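Long-range contacts in NADH oxidase (Thermus thermophilus, PDB 6RVB), which acts as an FAD-containing, NADH-dependent coenzyme A disulfide reductase, passing electrons from NADH to the disulfide of coenzyme A: residues G129-R134 with A234-L239; H187-V192 with S342-L347; A353-I358 with W374-Y379. All coordinates share one frame; numbering follows the deposited sequence.

Contact 1 of 3, residues G129-R134 with A234-L239. With FAD (flavin-adenine dinucleotide), chain E.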
loop_
_atom_site.group_PDB
_atom_site.type_symbol
_atom_site.label_atom_id
_atom_site.label_comp_id
_atom_site.label_asym_id
_atom_site.label_seq_id
_atom_site.Cartn_x
_atom_site.Cartn_y
_atom_site.Cartn_z
ATOM N N GLY A 129 -7.032 -26.804 -31.251
ATOM C CA GLY A 129 -6.125 -25.991 -30.472
ATOM C C GLY A 129 -6.817 -24.857 -29.780
ATOM O O GLY A 129 -6.254 -23.792 -29.571
ATOM N N VAL A 130 -8.073 -25.063 -29.436
ATOM C CA VAL A 130 -8.838 -24.006 -28.778
ATOM C C VAL A 130 -8.859 -24.344 -27.308
ATOM O O VAL A 130 -9.213 -25.442 -26.930
ATOM C CB VAL A 130 -10.259 -23.962 -29.311
ATOM C CG1 VAL A 130 -10.985 -22.942 -28.633
ATOM C CG2 VAL A 130 -10.248 -23.705 -30.801
ATOM N N TYR A 131 -8.457 -23.397 -26.476
ATOM C CA TYR A 131 -8.340 -23.641 -25.038
ATOM C C TYR A 131 -9.094 -22.684 -24.091
ATOM O O TYR A 131 -9.563 -21.604 -24.449
ATOM C CB TYR A 131 -6.882 -23.616 -24.668
ATOM C CG TYR A 131 -6.046 -24.655 -25.345
ATOM C CD1 TYR A 131 -5.882 -25.928 -24.783
ATOM C CD2 TYR A 131 -5.352 -24.366 -26.476
ATOM C CE1 TYR A 131 -5.076 -26.890 -25.358
ATOM C CE2 TYR A 131 -4.549 -25.328 -27.061
ATOM C CZ TYR A 131 -4.433 -26.589 -26.505
ATOM O OH TYR A 131 -3.675 -27.500 -27.148
ATOM N N THR A 132 -9.117 -23.091 -22.838
ATOM C CA THR A 132 -9.782 -22.346 -21.772
ATOM C C THR A 132 -8.888 -22.360 -20.528
ATOM O O THR A 132 -8.058 -23.248 -20.404
ATOM C CB THR A 132 -11.046 -23.060 -21.560
ATOM O OG1 THR A 132 -12.100 -22.193 -21.922
ATOM C CG2 THR A 132 -11.212 -23.597 -20.134
ATOM N N LEU A 133 -8.943 -21.375 -19.646
ATOM C CA LEU A 133 -7.935 -21.384 -18.547
ATOM C C LEU A 133 -8.542 -21.235 -17.228
ATOM O O LEU A 133 -8.659 -20.135 -16.745
ATOM C CB LEU A 133 -6.976 -20.217 -18.613
ATOM C CG LEU A 133 -5.535 -20.576 -18.322
ATOM C CD1 LEU A 133 -4.762 -19.410 -17.712
ATOM C CD2 LEU A 133 -5.466 -21.733 -17.460
ATOM N N ARG A 134 -8.882 -22.340 -16.600
ATOM C CA ARG A 134 -9.618 -22.297 -15.339
ATOM C C ARG A 134 -9.118 -23.320 -14.314
ATOM O O ARG A 134 -9.212 -23.092 -13.142
ATOM C CB ARG A 134 -11.099 -22.499 -15.622
ATOM C CG ARG A 134 -12.056 -22.252 -14.505
ATOM C CD ARG A 134 -12.306 -20.782 -14.351
ATOM N NE ARG A 134 -12.777 -20.492 -13.010
ATOM C CZ ARG A 134 -12.632 -19.310 -12.451
ATOM N NH1 ARG A 134 -12.049 -18.291 -13.164
ATOM N NH2 ARG A 134 -13.087 -19.178 -11.201
ATOM N N ALA A 234 -3.749 -18.175 -36.479
ATOM C CA ALA A 234 -3.396 -18.604 -35.124
ATOM C C ALA A 234 -3.479 -20.135 -34.894
ATOM O O ALA A 234 -4.495 -20.734 -35.178
ATOM C CB ALA A 234 -4.307 -17.943 -34.216
ATOM N N ASP A 235 -2.446 -20.782 -34.365
ATOM C CA ASP A 235 -2.539 -22.259 -34.122
ATOM C C ASP A 235 -2.861 -22.630 -32.678
ATOM O O ASP A 235 -2.992 -23.814 -32.340
ATOM C CB ASP A 235 -1.266 -22.944 -34.462
ATOM C CG ASP A 235 -0.093 -22.249 -33.859
ATOM O OD1 ASP A 235 0.412 -21.205 -34.450
ATOM O OD2 ASP A 235 0.282 -22.763 -32.783
ATOM N N LEU A 236 -2.954 -21.595 -31.840
ATOM C CA LEU A 236 -3.449 -21.704 -30.511
ATOM C C LEU A 236 -4.310 -20.485 -30.213
ATOM O O LEU A 236 -3.834 -19.325 -30.326
ATOM C CB LEU A 236 -2.272 -21.828 -29.541
ATOM C CG LEU A 236 -2.137 -21.344 -28.081
ATOM C CD1 LEU A 236 -3.378 -21.373 -27.436
ATOM C CD2 LEU A 236 -1.324 -22.270 -27.375
ATOM N N VAL A 237 -5.566 -20.768 -29.837
ATOM C CA VAL A 237 -6.489 -19.777 -29.367
ATOM C C VAL A 237 -6.984 -20.111 -27.958
ATOM O O VAL A 237 -7.408 -21.251 -27.721
ATOM C CB VAL A 237 -7.649 -19.428 -30.400
ATOM C CG1 VAL A 237 -7.408 -20.024 -31.734
ATOM C CG2 VAL A 237 -9.020 -19.716 -29.911
ATOM N N LEU A 238 -6.873 -19.094 -27.060
ATOM C CA LEU A 238 -7.405 -19.043 -25.685
ATOM C C LEU A 238 -8.723 -18.254 -25.611
ATOM O O LEU A 238 -8.779 -17.096 -26.039
ATOM C CB LEU A 238 -6.427 -18.341 -24.752
ATOM C CG LEU A 238 -6.781 -18.297 -23.246
ATOM C CD1 LEU A 238 -6.739 -19.582 -22.592
ATOM C CD2 LEU A 238 -5.816 -17.514 -22.479
ATOM N N LEU A 239 -9.778 -18.857 -25.060
ATOM C CA LEU A 239 -11.095 -18.225 -24.932
ATOM C C LEU A 239 -11.140 -17.644 -23.543
ATOM O O LEU A 239 -11.272 -18.332 -22.561
ATOM C CB LEU A 239 -12.202 -19.291 -25.090
ATOM C CG LEU A 239 -12.304 -19.852 -26.509
ATOM C CD1 LEU A 239 -13.427 -20.756 -26.596
ATOM C CD2 LEU A 239 -12.392 -18.797 -27.588
HETATM P PA FAD E . -13.207 -23.161 -8.049
HETATM O O1A FAD E . -13.891 -22.782 -9.466
HETATM O O2A FAD E . -11.771 -22.723 -7.691
HETATM O O5B FAD E . -13.275 -24.805 -7.790
HETATM C C5B FAD E . -14.505 -25.591 -7.945
HETATM C C4B FAD E . -14.208 -27.086 -8.068
HETATM O O4B FAD E . -15.367 -27.757 -7.604
HETATM C C3B FAD E . -13.860 -27.482 -9.494
HETATM O O3B FAD E . -12.503 -28.042 -9.621
HETATM C C2B FAD E . -14.871 -28.519 -9.731
HETATM O O2B FAD E . -14.049 -29.542 -10.298
HETATM C C1B FAD E . -15.498 -28.885 -8.351
HETATM N N9A FAD E . -16.942 -29.241 -8.561
HETATM C C8A FAD E . -17.854 -28.559 -9.332
HETATM N N7A FAD E . -19.036 -29.222 -9.457
HETATM C C5A FAD E . -18.906 -30.360 -8.732
HETATM C C6A FAD E . -19.821 -31.500 -8.441
HETATM N N6A FAD E . -21.086 -31.438 -8.953
HETATM N N1A FAD E . -19.326 -32.511 -7.673
HETATM C C2A FAD E . -18.031 -32.454 -7.174
HETATM N N3A FAD E . -17.103 -31.459 -7.372
HETATM C C4A FAD E . -17.519 -30.393 -8.142
HETATM N N1 FAD E . -8.478 -14.544 -7.856
HETATM C C2 FAD E . -7.867 -13.507 -7.197
HETATM O O2 FAD E . -8.343 -13.072 -6.106
HETATM N N3 FAD E . -6.741 -12.971 -7.706
HETATM C C4 FAD E . -6.118 -13.422 -8.852
HETATM O O4 FAD E . -5.032 -12.921 -9.337
HETATM C C4X FAD E . -6.718 -14.582 -9.583
HETATM N N5 FAD E . -6.100 -15.058 -10.724
HETATM C C5X FAD E . -6.710 -16.105 -11.369
HETATM C C6 FAD E . -6.130 -16.624 -12.554
HETATM C C7 FAD E . -6.723 -17.709 -13.230
HETATM C C7M FAD E . -6.057 -18.217 -14.479
HETATM C C8 FAD E . -7.986 -18.346 -12.697
HETATM C C8M FAD E . -8.671 -19.503 -13.375
HETATM C C9 FAD E . -8.587 -17.820 -11.534
HETATM C C9A FAD E . -8.020 -16.725 -10.821
HETATM N N10 FAD E . -8.643 -16.234 -9.609
HETATM C C10 FAD E . -7.991 -15.137 -8.988
HETATM C "C1'" FAD E . -9.918 -16.761 -9.078
HETATM C "C2'" FAD E . -9.836 -18.062 -8.342
HETATM O "O2'" FAD E . -9.532 -19.125 -9.234
HETATM C "C3'" FAD E . -11.177 -18.413 -7.761
HETATM O "O3'" FAD E . -11.808 -17.244 -7.253
HETATM C "C4'" FAD E . -10.861 -19.429 -6.647
HETATM O "O4'" FAD E . -10.106 -20.626 -7.050
HETATM C "C5'" FAD E . -12.100 -19.741 -5.786
HETATM O "O5'" FAD E . -12.901 -20.797 -6.305
HETATM P P FAD E . -13.901 -21.744 -5.461
HETATM O O1P FAD E . -13.139 -22.523 -4.403
HETATM O O2P FAD E . -15.357 -21.290 -5.211
HETATM O O3P FAD E . -14.122 -22.762 -6.706
#
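G129 to T132 run beside L236 to L239 as a largely buried parallel pairing at the edge of a sheet, with strand 130-131 the outermost of that sheet within the chain. Three backbone hydrogen bonds join them: V237 N gives to G129 O, Y131 N to V237 O at 2.7 Å, and L239 N to Y131 O at 2.8 Å. V130 therefore pairs with V237 and Y131 with L238. On the valine face, CG1 of V130 stands anti to the backbone N (chi1 179°) and meets L239 CD1 at 3.9 Å and V237 CG2 at 4.0 Å; F216 packs on V237 and L239 as well. On the other face the Y131 and L236 side chains cross at about a right angle, CD2 of the ring lying 3.7 Å from L236 CD1, while helix 136-145 packs against Y131. The sheet is the parallel one of the NAD-binding Rossmann-type domain; strand 236-239 lies between strand 130-131 and strand 151-155, and L238 also packs on helix 159-170. D235, at the foot of its strand, accepts from R150 N and R151 N. Past the pairing, L133 CB touches L238 CD1, and the chain reaches the flavin: L133 CD1 is 3.7 Å from FAD C7M. The bend of R134 at chi2 (80°) turns CD to 4.0 Å from FAD C8M. Its NH1 lies 3.6 Å from FAD C8M, FAD O2' lies over one face of the guanidinium, and NH2 forms a salt bridge with D281. NH1 also makes a weak hydrogen bond to NAD. An alanine here would probably leave D281 without its charged mate and open a gap beside the flavin methyl C8M.

Contact 2 of 3, residues H187-V192 with S342-L347; sequences HWDPEV and SLEGAL
D189 meets the first turn of helix 343-348 with its carboxylate, and W188 lays an indole face on S342 just before it. The polar part is a two-bond grip on the helix start. L343 N gives to D189 OD2 at 2.8 Å and E344 N to D189 OD1 at 3.1 Å, both from the syn side and somewhat out of the carboxylate plane, which fixes the rotation of that group. The amides of the helix start would tend to stabilise negative charge here, with the carboxylate of E376 close by. S342 is the N-cap of the same helix: its OG, between the backbone N and the carbonyl carbon (chi1 70°), accepts from G345 N at 3.0 Å. E344 turns its OE2 to a salt bridge with R183, while W188 NE1 gives to E376 OE1. The apolar part is a CH-pi contact, S342 CB sitting over the six-membered ring of W188, 3.8 Å from its centroid and 11° off the normal. W188 packs on strands 334-340 and 386-393, and L343 on strand 353-361, so the loop before helix 190-202 and the start of helix 343-348 together pack on these strands of the antiparallel sheet.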
loop_
_atom_site.group_PDB
_atom_site.type_symbol
_atom_site.label_atom_id
_atom_site.label_comp_id
_atom_site.label_asym_id
_atom_site.label_seq_id
_atom_site.Cartn_x
_atom_site.Cartn_y
_atom_site.Cartn_z
ATOM N N HIS A 187 -14.414 -3.158 -18.537
ATOM C CA HIS A 187 -15.322 -3.066 -17.428
ATOM C C HIS A 187 -14.894 -1.966 -16.505
ATOM O O HIS A 187 -15.548 -1.769 -15.530
ATOM C CB HIS A 187 -15.406 -4.403 -16.707
ATOM C CG HIS A 187 -16.136 -5.466 -17.501
ATOM N ND1 HIS A 187 -15.879 -6.827 -17.405
ATOM C CD2 HIS A 187 -17.137 -5.344 -18.414
ATOM C CE1 HIS A 187 -16.696 -7.487 -18.215
ATOM N NE2 HIS A 187 -17.448 -6.604 -18.856
ATOM N N TRP A 188 -13.800 -1.253 -16.799
ATOM C CA TRP A 188 -13.398 -0.100 -16.009
ATOM C C TRP A 188 -13.262 1.134 -16.875
ATOM O O TRP A 188 -12.899 1.040 -18.066
ATOM C CB TRP A 188 -12.100 -0.347 -15.259
ATOM C CG TRP A 188 -11.866 0.622 -14.217
ATOM C CD1 TRP A 188 -11.065 1.665 -14.256
ATOM C CD2 TRP A 188 -12.432 0.618 -12.915
ATOM N NE1 TRP A 188 -11.081 2.373 -13.078
ATOM C CE2 TRP A 188 -11.936 1.738 -12.235
ATOM C CE3 TRP A 188 -13.331 -0.210 -12.256
ATOM C CZ2 TRP A 188 -12.327 2.051 -10.947
ATOM C CZ3 TRP A 188 -13.720 0.118 -10.994
ATOM C CH2 TRP A 188 -13.231 1.235 -10.359
ATOM N N ASP A 189 -13.461 2.290 -16.254
ATOM C CA ASP A 189 -13.188 3.583 -16.887
ATOM C C ASP A 189 -11.991 3.617 -17.840
ATOM O O ASP A 189 -11.037 2.828 -17.687
ATOM C CB ASP A 189 -13.036 4.591 -15.805
ATOM C CG ASP A 189 -14.336 4.991 -15.229
ATOM O OD1 ASP A 189 -15.387 4.881 -15.911
ATOM O OD2 ASP A 189 -14.265 5.460 -14.095
ATOM N N PRO A 190 -12.067 4.445 -18.903
ATOM C CA PRO A 190 -11.201 4.064 -20.048
ATOM C C PRO A 190 -9.763 4.565 -20.021
ATOM O O PRO A 190 -9.070 4.120 -20.922
ATOM C CB PRO A 190 -11.972 4.587 -21.258
ATOM C CG PRO A 190 -12.645 5.653 -20.776
ATOM C CD PRO A 190 -13.147 5.295 -19.375
ATOM N N GLU A 191 -9.384 5.391 -19.027
ATOM C CA GLU A 191 -8.005 5.852 -18.801
ATOM C C GLU A 191 -7.112 4.614 -18.491
ATOM O O GLU A 191 -5.945 4.520 -18.919
ATOM C CB GLU A 191 -7.893 6.835 -17.628
ATOM C CG GLU A 191 -8.446 8.196 -17.741
ATOM C CD GLU A 191 -10.002 8.406 -17.547
ATOM O OE1 GLU A 191 -10.838 7.445 -17.773
ATOM O OE2 GLU A 191 -10.347 9.602 -17.191
ATOM N N VAL A 192 -7.660 3.689 -17.705
ATOM C CA VAL A 192 -6.914 2.509 -17.350
ATOM C C VAL A 192 -6.779 1.658 -18.584
ATOM O O VAL A 192 -5.697 1.271 -18.919
ATOM C CB VAL A 192 -7.530 1.735 -16.166
ATOM C CG1 VAL A 192 -6.904 0.324 -16.051
ATOM C CG2 VAL A 192 -7.339 2.541 -14.959
ATOM N N SER A 342 -16.668 2.081 -10.952
ATOM C CA SER A 342 -16.104 3.026 -11.876
ATOM C C SER A 342 -17.113 4.127 -12.131
ATOM O O SER A 342 -18.276 3.919 -11.924
ATOM C CB SER A 342 -15.952 2.352 -13.191
ATOM O OG SER A 342 -17.240 2.135 -13.757
ATOM N N LEU A 343 -16.677 5.278 -12.644
ATOM C CA LEU A 343 -17.597 6.312 -13.031
ATOM C C LEU A 343 -18.674 5.793 -13.943
ATOM O O LEU A 343 -19.813 6.173 -13.753
ATOM C CB LEU A 343 -16.904 7.470 -13.710
ATOM C CG LEU A 343 -17.785 8.648 -14.104
ATOM C CD1 LEU A 343 -18.551 9.267 -12.908
ATOM C CD2 LEU A 343 -16.763 9.544 -14.621
ATOM N N GLU A 344 -18.348 4.920 -14.910
ATOM C CA GLU A 344 -19.398 4.441 -15.806
ATOM C C GLU A 344 -20.484 3.829 -14.986
ATOM O O GLU A 344 -21.634 4.302 -15.042
ATOM C CB GLU A 344 -18.937 3.507 -16.916
ATOM C CG GLU A 344 -18.395 4.336 -18.110
ATOM C CD GLU A 344 -17.712 3.524 -19.204
ATOM O OE1 GLU A 344 -17.737 2.262 -19.098
ATOM O OE2 GLU A 344 -17.159 4.157 -20.162
ATOM N N GLY A 345 -20.119 2.812 -14.183
ATOM C CA GLY A 345 -21.084 2.094 -13.399
ATOM C C GLY A 345 -21.737 2.923 -12.332
ATOM O O GLY A 345 -22.868 2.673 -11.959
ATOM N N ALA A 346 -21.020 3.894 -11.791
ATOM C CA ALA A 346 -21.580 4.683 -10.731
ATOM C C ALA A 346 -22.717 5.468 -11.296
ATOM O O ALA A 346 -23.690 5.689 -10.569
ATOM C CB ALA A 346 -20.564 5.612 -10.121
ATOM N N LEU A 347 -22.599 5.919 -12.563
ATOM C CA LEU A 347 -23.667 6.687 -13.209
ATOM C C LEU A 347 -24.788 5.746 -13.547
ATOM O O LEU A 347 -25.925 6.111 -13.416
ATOM C CB LEU A 347 -23.214 7.519 -14.428
ATOM C CG LEU A 347 -22.149 8.556 -14.123
ATOM C CD1 LEU A 347 -21.402 8.894 -15.292
ATOM C CD2 LEU A 347 -22.510 9.762 -13.413
#

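Contact 3 of 3, residues A353-I358 with W374-Y379; sequences AKKVFI and WVELVY
F357 and V356 lie against E376 and L377 in a beta hairpin, strands 353-361 and 372-380 at one border of the antiparallel sheet of the dimerisation domain. The strands run 170° apart, with axes 4.7 Å from each other. K354 with Y379, V356 with L377 and I358 with V375 are hydrogen-bonded pairs, each joined by two backbone bonds; K355 with V378 and F357 with E376 are the non-hydrogen-bonded pairs between them. The E376 side chain shows how one face is filled. Its CB lies 3.7 Å from F357 CD2. CG, anti to the backbone N (chi1 -176°), comes to 3.4 Å from V356 O. At the tip of the extended chain OE2 lies 3.7 Å from K355 CD, short of that lysine's NZ, which pairs with E191 instead; OE2 also lies close to the carboxylate of D189, and OE1 is already taken by the W188 indole. Further along this face, F357 CE1 touches W374 CD1 at 3.6 Å; their planes are near parallel but the rings barely overlap. On the other face, V356 CG1 meets L377 CB at 3.5 Å and I358 CD1 meets V375 CG1 at 3.9 Å; helix 434-438 covers the latter pair, and I358 also touches coenzyme A. At the far end, K354 CB sits over the face of the Y379 ring, 4.2 Å from its centroid.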
loop_
_atom_site.group_PDB
_atom_site.type_symbol
_atom_site.label_atom_id
_atom_site.label_comp_id
_atom_site.label_asym_id
_atom_site.label_seq_id
_atom_site.Cartn_x
_atom_site.Cartn_y
_atom_site.Cartn_z
ATOM N N ALA A 353 -22.308 11.254 -10.097
ATOM C CA ALA A 353 -20.884 10.990 -9.906
ATOM C C ALA A 353 -19.876 11.730 -10.777
ATOM O O ALA A 353 -20.170 12.101 -11.845
ATOM C CB ALA A 353 -20.665 9.534 -10.026
ATOM N N LYS A 354 -18.668 11.893 -10.300
ATOM C CA LYS A 354 -17.625 12.559 -11.021
ATOM C C LYS A 354 -16.370 11.705 -10.857
ATOM O O LYS A 354 -16.278 10.913 -9.940
ATOM C CB LYS A 354 -17.424 13.986 -10.462
ATOM C CG LYS A 354 -18.436 15.024 -11.019
ATOM C CD LYS A 354 -18.219 16.397 -10.388
ATOM C CE LYS A 354 -18.779 17.531 -11.240
ATOM N NZ LYS A 354 -18.329 17.485 -12.690
ATOM N N LYS A 355 -15.398 11.853 -11.753
ATOM C CA LYS A 355 -14.075 11.276 -11.540
ATOM C C LYS A 355 -12.930 12.269 -11.522
ATOM O O LYS A 355 -13.074 13.400 -11.969
ATOM C CB LYS A 355 -13.777 10.199 -12.562
ATOM C CG LYS A 355 -13.456 10.661 -13.872
ATOM C CD LYS A 355 -13.330 9.501 -14.808
ATOM C CE LYS A 355 -13.218 9.917 -16.255
ATOM N NZ LYS A 355 -13.669 8.708 -17.034
ATOM N N VAL A 356 -11.792 11.839 -11.011
ATOM C CA VAL A 356 -10.593 12.581 -11.144
ATOM C C VAL A 356 -9.489 11.566 -11.471
ATOM O O VAL A 356 -9.556 10.438 -11.015
ATOM C CB VAL A 356 -10.355 13.415 -9.874
ATOM C CG1 VAL A 356 -9.784 12.592 -8.782
ATOM C CG2 VAL A 356 -9.348 14.380 -10.154
ATOM N N PHE A 357 -8.496 11.903 -12.283
ATOM C CA PHE A 357 -7.494 10.864 -12.669
ATOM C C PHE A 357 -6.138 11.520 -12.845
ATOM O O PHE A 357 -5.964 12.311 -13.774
ATOM C CB PHE A 357 -7.907 10.209 -13.993
ATOM C CG PHE A 357 -7.017 9.120 -14.456
ATOM C CD1 PHE A 357 -5.920 9.388 -15.236
ATOM C CD2 PHE A 357 -7.270 7.782 -14.108
ATOM C CE1 PHE A 357 -5.022 8.352 -15.653
ATOM C CE2 PHE A 357 -6.375 6.713 -14.525
ATOM C CZ PHE A 357 -5.256 7.023 -15.285
ATOM N N ILE A 358 -5.210 11.239 -11.934
ATOM C CA ILE A 358 -4.002 12.000 -11.875
ATOM C C ILE A 358 -2.859 11.067 -12.103
ATOM O O ILE A 358 -3.065 9.899 -11.939
ATOM C CB ILE A 358 -3.800 12.860 -10.628
ATOM C CG1 ILE A 358 -3.642 12.018 -9.412
ATOM C CG2 ILE A 358 -4.888 13.706 -10.476
ATOM C CD1 ILE A 358 -2.314 11.546 -9.216
ATOM N N TRP A 374 -0.495 6.184 -11.112
ATOM C CA TRP A 374 -1.675 6.937 -11.521
ATOM C C TRP A 374 -2.726 6.581 -10.514
ATOM O O TRP A 374 -2.756 5.414 -10.091
ATOM C CB TRP A 374 -2.200 6.455 -12.830
ATOM C CG TRP A 374 -1.365 6.737 -14.068
ATOM C CD1 TRP A 374 -1.544 7.756 -14.973
ATOM C CD2 TRP A 374 -0.270 5.960 -14.567
ATOM N NE1 TRP A 374 -0.579 7.688 -15.949
ATOM C CE2 TRP A 374 0.201 6.591 -15.725
ATOM C CE3 TRP A 374 0.408 4.827 -14.102
ATOM C CZ2 TRP A 374 1.255 6.104 -16.433
ATOM C CZ3 TRP A 374 1.458 4.357 -14.817
ATOM C CH2 TRP A 374 1.875 4.997 -15.959
ATOM N N VAL A 375 -3.552 7.537 -10.061
ATOM C CA VAL A 375 -4.631 7.153 -9.186
ATOM C C VAL A 375 -5.878 7.798 -9.721
ATOM O O VAL A 375 -5.778 8.879 -10.296
ATOM C CB VAL A 375 -4.368 7.423 -7.714
ATOM C CG1 VAL A 375 -3.077 8.188 -7.489
ATOM C CG2 VAL A 375 -5.520 8.122 -7.109
ATOM N N GLU A 376 -7.003 7.057 -9.653
ATOM C CA GLU A 376 -8.343 7.523 -10.034
ATOM C C GLU A 376 -9.273 7.572 -8.862
ATOM O O GLU A 376 -9.272 6.639 -8.116
ATOM C CB GLU A 376 -9.035 6.597 -11.032
ATOM C CG GLU A 376 -10.405 7.182 -11.473
ATOM C CD GLU A 376 -11.086 6.274 -12.462
ATOM O OE1 GLU A 376 -10.469 5.277 -12.872
ATOM O OE2 GLU A 376 -12.249 6.558 -12.828
ATOM N N LEU A 377 -10.119 8.593 -8.731
ATOM C CA LEU A 377 -11.087 8.626 -7.654
ATOM C C LEU A 377 -12.437 8.802 -8.289
ATOM O O LEU A 377 -12.619 9.670 -9.097
ATOM C CB LEU A 377 -10.754 9.843 -6.814
ATOM C CG LEU A 377 -10.224 9.702 -5.438
ATOM C CD1 LEU A 377 -9.513 8.349 -5.235
ATOM C CD2 LEU A 377 -9.421 10.929 -5.136
ATOM N N VAL A 378 -13.410 8.014 -7.910
ATOM C CA VAL A 378 -14.811 8.182 -8.376
ATOM C C VAL A 378 -15.650 8.582 -7.161
ATOM O O VAL A 378 -15.677 7.874 -6.168
ATOM C CB VAL A 378 -15.306 6.838 -8.953
ATOM C CG1 VAL A 378 -16.669 6.878 -9.350
ATOM C CG2 VAL A 378 -14.490 6.515 -10.151
ATOM N N TYR A 379 -16.269 9.747 -7.181
ATOM C CA TYR A 379 -16.992 10.244 -5.988
ATOM C C TYR A 379 -18.389 10.822 -6.319
ATOM O O TYR A 379 -18.733 10.951 -7.469
ATOM C CB TYR A 379 -16.174 11.276 -5.230
ATOM C CG TYR A 379 -15.714 12.407 -6.084
ATOM C CD1 TYR A 379 -14.655 12.286 -7.007
ATOM C CD2 TYR A 379 -16.367 13.576 -6.031
ATOM C CE1 TYR A 379 -14.275 13.355 -7.807
ATOM C CE2 TYR A 379 -16.015 14.614 -6.803
ATOM C CZ TYR A 379 -14.980 14.548 -7.675
ATOM O OH TYR A 379 -14.731 15.724 -8.387
#

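Overall arrangement
Contact 1 is buried and belongs to the NAD-binding domain, about 36 Å from contact 3, centre to centre. Contacts 2 and 3 are partly buried and lie about 10 Å apart between centres; contact 2 joins the two family regions, whereas contact 3 stays within the dimerisation one. They touch directly: E376 of contact 3 meets both W188 and D189 of contact 2, and helix 343-348 leads on to strand 353-361. Contacts 1 and 3 both rest on backbone pairing, parallel and largely aliphatic apart from Y131 in one; antiparallel in the other, one face with F357, W374 and E376, the other mainly aliphatic. Contact 2 rests on one carboxylate gripping a helix start and an indole face.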